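Local coordinates for 30kLP (Treponema pallidum, PDB 3K8G), which alters membrane permeability at acidic pH as an outer membrane-associated lipoprotein and might take part in ligand transport, at residues Q144-F149 with T161-Y165; K167-I173 with N183-M189. All coordinates share one frame; numbering follows the deposited sequence.

Contact 1: residues Q144-F149 with T161-Y165; sequences QLPPRF and TVALY
Pro146 sets its CD over one face of the Tyr165 ring, where the N-terminal end of helix 147-153 packs on strand 162-166, one of the antiparallel strands of the U-shaped beta-half-barrel. Tyr165 accounts for most of the strand's share of the interface and can be followed outward. Its CB lies 4.0 Å from CD1 of Phe149 and about equally far from CD1 of Leu145. Placing CG anti to the backbone N (chi1 179°) carries the ring alongside Leu145 and Pro146. CD of Pro146 stands 3.7 Å from the centroid of the Tyr165 ring and 14° off its normal, which meets the geometry of a CH-pi contact. CG of the same proline reaches CD1 of Tyr165 at 3.6 Å, while CD1 of Leu145 meets CD2 obliquely. At the tip, OH is linked through a water to Gln144 O, but both bonds are weak.

Farther along the strand, Phe149 turns its CD1 onto Ala163 CB (3.6 Å). Tyr22 and Tyr24 of strand 21-26 also pack on this phenylalanine, so the helix rests across neighbouring strands. Pro146 occupies the N-cap position. Arg148, extended from CG to NE, forms a salt bridge with Glu152 and a cation-pi contact with Tyr192; its NH2 also donates to a water at 3.1 Å, which lies 2.7 Å from Thr161 OG1, itself hydrogen-bonded to Ser159 OG.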
loop_
_atom_site.group_PDB
_atom_site.type_symbol
_atom_site.label_atom_id
_atom_site.label_comp_id
_atom_site.label_asym_id
_atom_site.label_seq_id
_atom_site.Cartn_x
_atom_site.Cartn_y
_atom_site.Cartn_z
ATOM N N GLN A 144 2.349 14.273 3.594
ATOM C CA GLN A 144 3.336 14.227 4.668
ATOM C C GLN A 144 3.464 12.811 5.200
ATOM O O GLN A 144 2.466 12.178 5.544
ATOM C CB GLN A 144 2.918 15.149 5.806
ATOM C CG GLN A 144 2.743 16.615 5.410
ATOM C CD GLN A 144 1.917 17.358 6.460
ATOM O OE1 GLN A 144 0.774 16.989 6.728
ATOM N NE2 GLN A 144 2.494 18.386 7.064
ATOM N N LEU A 145 4.683 12.282 5.203
ATOM C CA LEU A 145 4.903 10.902 5.586
ATOM C C LEU A 145 6.010 10.838 6.628
ATOM O O LEU A 145 6.880 11.700 6.642
ATOM C CB LEU A 145 5.336 10.043 4.377
ATOM C CG LEU A 145 4.310 9.449 3.378
ATOM C CD1 LEU A 145 3.191 8.634 4.116
ATOM C CD2 LEU A 145 3.711 10.515 2.526
ATOM N N PRO A 146 6.003 9.784 7.478
ATOM C CA PRO A 146 7.028 9.769 8.530
ATOM C C PRO A 146 8.419 9.437 7.964
ATOM O O PRO A 146 8.516 8.907 6.877
ATOM C CB PRO A 146 6.569 8.678 9.498
ATOM C CG PRO A 146 5.582 7.862 8.787
ATOM C CD PRO A 146 4.992 8.708 7.637
ATOM N N PRO A 147 9.489 9.778 8.706
ATOM C CA PRO A 147 10.827 9.643 8.140
ATOM C C PRO A 147 11.231 8.254 7.653
ATOM O O PRO A 147 11.857 8.160 6.606
ATOM C CB PRO A 147 11.748 10.109 9.266
ATOM C CG PRO A 147 10.887 10.952 10.135
ATOM C CD PRO A 147 9.511 10.363 10.061
ATOM N N ARG A 148 10.915 7.182 8.387
ATOM C CA ARG A 148 11.338 5.844 7.910
ATOM C C ARG A 148 10.536 5.413 6.678
ATOM O O ARG A 148 11.039 4.736 5.787
ATOM C CB ARG A 148 11.224 4.773 9.031
ATOM C CG ARG A 148 11.628 3.403 8.547
ATOM C CD ARG A 148 11.697 2.365 9.669
ATOM N NE ARG A 148 12.157 1.106 9.113
ATOM C CZ ARG A 148 12.231 -0.014 9.825
ATOM N NH1 ARG A 148 11.872 -0.009 11.103
ATOM N NH2 ARG A 148 12.636 -1.125 9.248
ATOM N N PHE A 149 9.274 5.804 6.634
ATOM C CA PHE A 149 8.476 5.511 5.434
ATOM C C PHE A 149 9.134 6.193 4.198
ATOM O O PHE A 149 9.370 5.554 3.141
ATOM C CB PHE A 149 7.033 5.984 5.646
ATOM C CG PHE A 149 6.100 5.586 4.515
ATOM C CD1 PHE A 149 5.209 4.526 4.693
ATOM C CD2 PHE A 149 6.136 6.273 3.293
ATOM C CE1 PHE A 149 4.321 4.156 3.656
ATOM C CE2 PHE A 149 5.289 5.906 2.233
ATOM C CZ PHE A 149 4.373 4.839 2.415
ATOM N N THR A 161 11.853 -4.177 2.826
ATOM C CA THR A 161 10.873 -3.812 3.859
ATOM C C THR A 161 9.626 -3.195 3.215
ATOM O O THR A 161 9.727 -2.266 2.423
ATOM C CB THR A 161 11.500 -2.851 4.873
ATOM O OG1 THR A 161 12.598 -3.511 5.516
ATOM C CG2 THR A 161 10.509 -2.448 5.963
ATOM N N VAL A 162 8.473 -3.724 3.599
ATOM C CA VAL A 162 7.147 -3.207 3.266
ATOM C C VAL A 162 6.812 -2.131 4.322
ATOM O O VAL A 162 7.029 -2.351 5.513
ATOM C CB VAL A 162 6.097 -4.342 3.318
ATOM C CG1 VAL A 162 4.629 -3.809 3.106
ATOM C CG2 VAL A 162 6.423 -5.425 2.291
ATOM N N ALA A 163 6.335 -0.964 3.879
ATOM C CA ALA A 163 6.032 0.146 4.820
ATOM C C ALA A 163 4.555 0.540 4.744
ATOM O O ALA A 163 4.005 0.666 3.650
ATOM C CB ALA A 163 6.957 1.375 4.511
ATOM N N LEU A 164 3.905 0.758 5.896
ATOM C CA LEU A 164 2.556 1.281 5.866
ATOM C C LEU A 164 2.489 2.470 6.799
ATOM O O LEU A 164 3.131 2.468 7.854
ATOM C CB LEU A 164 1.513 0.241 6.301
ATOM C CG LEU A 164 1.065 -0.755 5.203
ATOM C CD1 LEU A 164 1.969 -1.953 5.227
ATOM C CD2 LEU A 164 -0.382 -1.166 5.452
ATOM N N TYR A 165 1.746 3.487 6.384
ATOM C CA TYR A 165 1.446 4.577 7.291
ATOM C C TYR A 165 -0.068 4.705 7.397
ATOM O O TYR A 165 -0.754 4.911 6.377
ATOM C CB TYR A 165 2.052 5.876 6.766
ATOM C CG TYR A 165 1.738 7.056 7.690
ATOM C CD1 TYR A 165 2.110 7.004 9.024
ATOM C CD2 TYR A 165 1.098 8.225 7.219
ATOM C CE1 TYR A 165 1.852 8.057 9.888
ATOM C CE2 TYR A 165 0.864 9.299 8.102
ATOM C CZ TYR A 165 1.255 9.184 9.437
ATOM O OH TYR A 165 1.041 10.189 10.376
HETATM O O HOH W 1 3.106 12.381 8.645
HETATM O O HOH W 2 14.084 -1.541 6.521
#

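Contact 2: residues K167-I173 with N183-M189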
loop_
_atom_site.group_PDB
_atom_site.type_symbol
_atom_site.label_atom_id
_atom_site.label_comp_id
_atom_site.label_asym_id
_atom_site.label_seq_id
_atom_site.Cartn_x
_atom_site.Cartn_y
_atom_site.Cartn_z
ATOM N N LYS A 167 -3.407 6.415 9.196
ATOM C CA LYS A 167 -3.861 7.540 10.006
ATOM C C LYS A 167 -4.681 7.050 11.198
ATOM O O LYS A 167 -4.521 7.570 12.292
ATOM C CB LYS A 167 -4.637 8.573 9.152
ATOM C CG LYS A 167 -3.779 9.107 7.975
ATOM C CD LYS A 167 -4.238 10.449 7.390
ATOM C CE LYS A 167 -3.172 11.000 6.382
ATOM N NZ LYS A 167 -3.735 11.751 5.179
ATOM N N ASN A 168 -5.549 6.056 10.994
ATOM C CA ASN A 168 -6.405 5.555 12.090
ATOM C C ASN A 168 -5.788 4.275 12.661
ATOM O O ASN A 168 -6.206 3.137 12.354
ATOM C CB ASN A 168 -7.861 5.324 11.628
ATOM C CG ASN A 168 -8.803 5.038 12.800
ATOM O OD1 ASN A 168 -8.354 4.673 13.897
ATOM N ND2 ASN A 168 -10.104 5.185 12.571
ATOM N N GLY A 169 -4.744 4.465 13.450
ATOM C CA GLY A 169 -3.933 3.347 13.915
ATOM C C GLY A 169 -4.691 2.494 14.914
ATOM O O GLY A 169 -4.473 1.271 14.971
ATOM N N GLY A 170 -5.587 3.135 15.684
ATOM C CA GLY A 170 -6.484 2.422 16.609
ATOM C C GLY A 170 -7.212 1.284 15.915
ATOM O O GLY A 170 -7.080 0.105 16.301
ATOM N N HIS A 171 -7.948 1.634 14.863
ATOM C CA HIS A 171 -8.726 0.675 14.066
ATOM C C HIS A 171 -7.877 -0.452 13.450
ATOM O O HIS A 171 -8.279 -1.619 13.447
ATOM C CB HIS A 171 -9.485 1.447 12.980
ATOM C CG HIS A 171 -10.566 0.662 12.300
ATOM N ND1 HIS A 171 -10.395 0.080 11.062
ATOM C CD2 HIS A 171 -11.840 0.393 12.671
ATOM C CE1 HIS A 171 -11.510 -0.537 10.710
ATOM N NE2 HIS A 171 -12.405 -0.360 11.667
ATOM N N PHE A 172 -6.686 -0.123 12.960
ATOM C CA PHE A 172 -5.831 -1.112 12.275
ATOM C C PHE A 172 -5.175 -2.120 13.235
ATOM O O PHE A 172 -5.005 -3.305 12.888
ATOM C CB PHE A 172 -4.754 -0.391 11.459
ATOM C CG PHE A 172 -4.133 -1.230 10.371
ATOM C CD1 PHE A 172 -4.721 -1.308 9.118
ATOM C CD2 PHE A 172 -2.962 -1.929 10.596
ATOM C CE1 PHE A 172 -4.150 -2.080 8.102
ATOM C CE2 PHE A 172 -2.379 -2.692 9.586
ATOM C CZ PHE A 172 -2.973 -2.760 8.343
ATOM N N ILE A 173 -4.795 -1.644 14.426
ATOM C CA ILE A 173 -4.111 -2.477 15.432
ATOM C C ILE A 173 -4.929 -3.693 15.879
ATOM O O ILE A 173 -4.376 -4.776 16.112
ATOM C CB ILE A 173 -3.655 -1.656 16.670
ATOM C CG1 ILE A 173 -2.643 -2.453 17.502
ATOM C CG2 ILE A 173 -4.826 -1.288 17.572
ATOM C CD1 ILE A 173 -1.277 -2.578 16.885
ATOM N N ASN A 183 -12.535 0.121 18.200
ATOM C CA ASN A 183 -12.455 1.578 17.973
ATOM C C ASN A 183 -11.663 2.298 19.076
ATOM O O ASN A 183 -12.211 3.142 19.801
ATOM C CB ASN A 183 -13.849 2.210 17.814
ATOM C CG ASN A 183 -14.574 1.744 16.563
ATOM O OD1 ASN A 183 -14.015 1.751 15.463
ATOM N ND2 ASN A 183 -15.833 1.344 16.726
ATOM N N LEU A 184 -10.379 1.949 19.200
ATOM C CA LEU A 184 -9.517 2.533 20.231
ATOM C C LEU A 184 -9.211 4.009 19.954
ATOM O O LEU A 184 -9.143 4.412 18.789
ATOM C CB LEU A 184 -8.209 1.753 20.367
ATOM C CG LEU A 184 -8.106 0.393 21.065
ATOM C CD1 LEU A 184 -9.099 0.205 22.226
ATOM C CD2 LEU A 184 -8.232 -0.705 20.040
ATOM N N PRO A 185 -9.011 4.808 21.025
ATOM C CA PRO A 185 -8.785 6.255 20.960
ATOM C C PRO A 185 -7.341 6.650 20.619
ATOM O O PRO A 185 -6.833 7.658 21.148
ATOM C CB PRO A 185 -9.147 6.722 22.381
ATOM C CG PRO A 185 -8.832 5.582 23.248
ATOM C CD PRO A 185 -9.020 4.325 22.424
ATOM N N LEU A 186 -6.715 5.887 19.717
ATOM C CA LEU A 186 -5.290 6.022 19.437
ATOM C C LEU A 186 -5.051 6.704 18.079
ATOM O O LEU A 186 -5.966 6.868 17.275
ATOM C CB LEU A 186 -4.608 4.649 19.490
ATOM C CG LEU A 186 -4.812 3.745 20.707
ATOM C CD1 LEU A 186 -4.781 2.264 20.314
ATOM C CD2 LEU A 186 -3.769 4.013 21.789
ATOM N N GLY A 187 -3.807 7.091 17.829
ATOM C CA GLY A 187 -3.505 7.919 16.698
ATOM C C GLY A 187 -2.931 7.107 15.546
ATOM O O GLY A 187 -3.279 5.937 15.337
ATOM N N ALA A 188 -2.018 7.750 14.843
ATOM C CA ALA A 188 -1.404 7.207 13.652
ATOM C C ALA A 188 -0.488 6.034 13.982
ATOM O O ALA A 188 0.106 5.986 15.077
ATOM C CB ALA A 188 -0.644 8.318 12.957
ATOM N N MET A 189 -0.394 5.082 13.053
ATOM C CA MET A 189 0.469 3.948 13.218
ATOM C C MET A 189 1.460 3.923 12.062
ATOM O O MET A 189 1.059 4.080 10.907
ATOM C CB MET A 189 -0.324 2.624 13.228
ATOM C CG MET A 189 0.574 1.346 13.154
ATOM S SD MET A 189 -0.309 -0.253 12.933
ATOM C CE MET A 189 -1.249 -0.266 14.422
HETATM O O HOH W 3 -9.851 4.109 16.315
#
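Met189 brings its terminal methyl against Ile173, with CE only 3.4 Å from CD1 of Ile173, closer than usual carbon-carbon contact. This is the tight side of the packing between the start of helix 169-176 and the loop leading to strand 189-196. A bend at chi3 (-62°) turns CE onto the isoleucine, while SD lies 3.9 Å from CD2 of Phe172 in an oblique Met-aromatic contact. Leu204 of strand 199-207 touches both Met189 and Ile173 and extends the apolar cluster. The backbones are also close: the CA atoms of Gly169 and Met189 are 4.5 Å apart, and CA of Gly170 lies 4.0 Å from Leu184 O.

The other flank is polar and looser. His171 and Asn183 run side by side with planes 17° apart, and OD1 of Asn183 approaches the ring edge at CD2 no closer than 3.8 Å. A water joins Asn168 OD1 (2.9 Å) to Leu184 O. That same OD1 N-caps the helix by accepting from His171 N at 171°. The one direct hydrogen bond between the segments, Gly169 N to Gly187 O, is weak, so the join relies mainly on apolar and backbone packing, with water bridging on the polar flank.

In the fold
The two contacts follow one another along the chain, their centres 16 Å apart. Strand 162-166 connects them: it supplies one side of contact 1 and runs directly into helix 169-176 of contact 2, whose loop then returns as strand 189-196, its antiparallel neighbour. The contacts also meet, for Tyr165 OH lies 3.6 Å from Ala188 CB, and Leu164 CD2 is 4.2 Å from Phe172 CZ. Contact 2 is the more peripheral, its centre about 17 Å from the chain centre, that of contact 1 about 10 Å. Contact 1 joins a predicted amphipathic helix to a strand of the half-barrel, contact 2 another to the loop before the next strand; the cavity opens when helices 2, 3 and 9 leave helices 7 and 8.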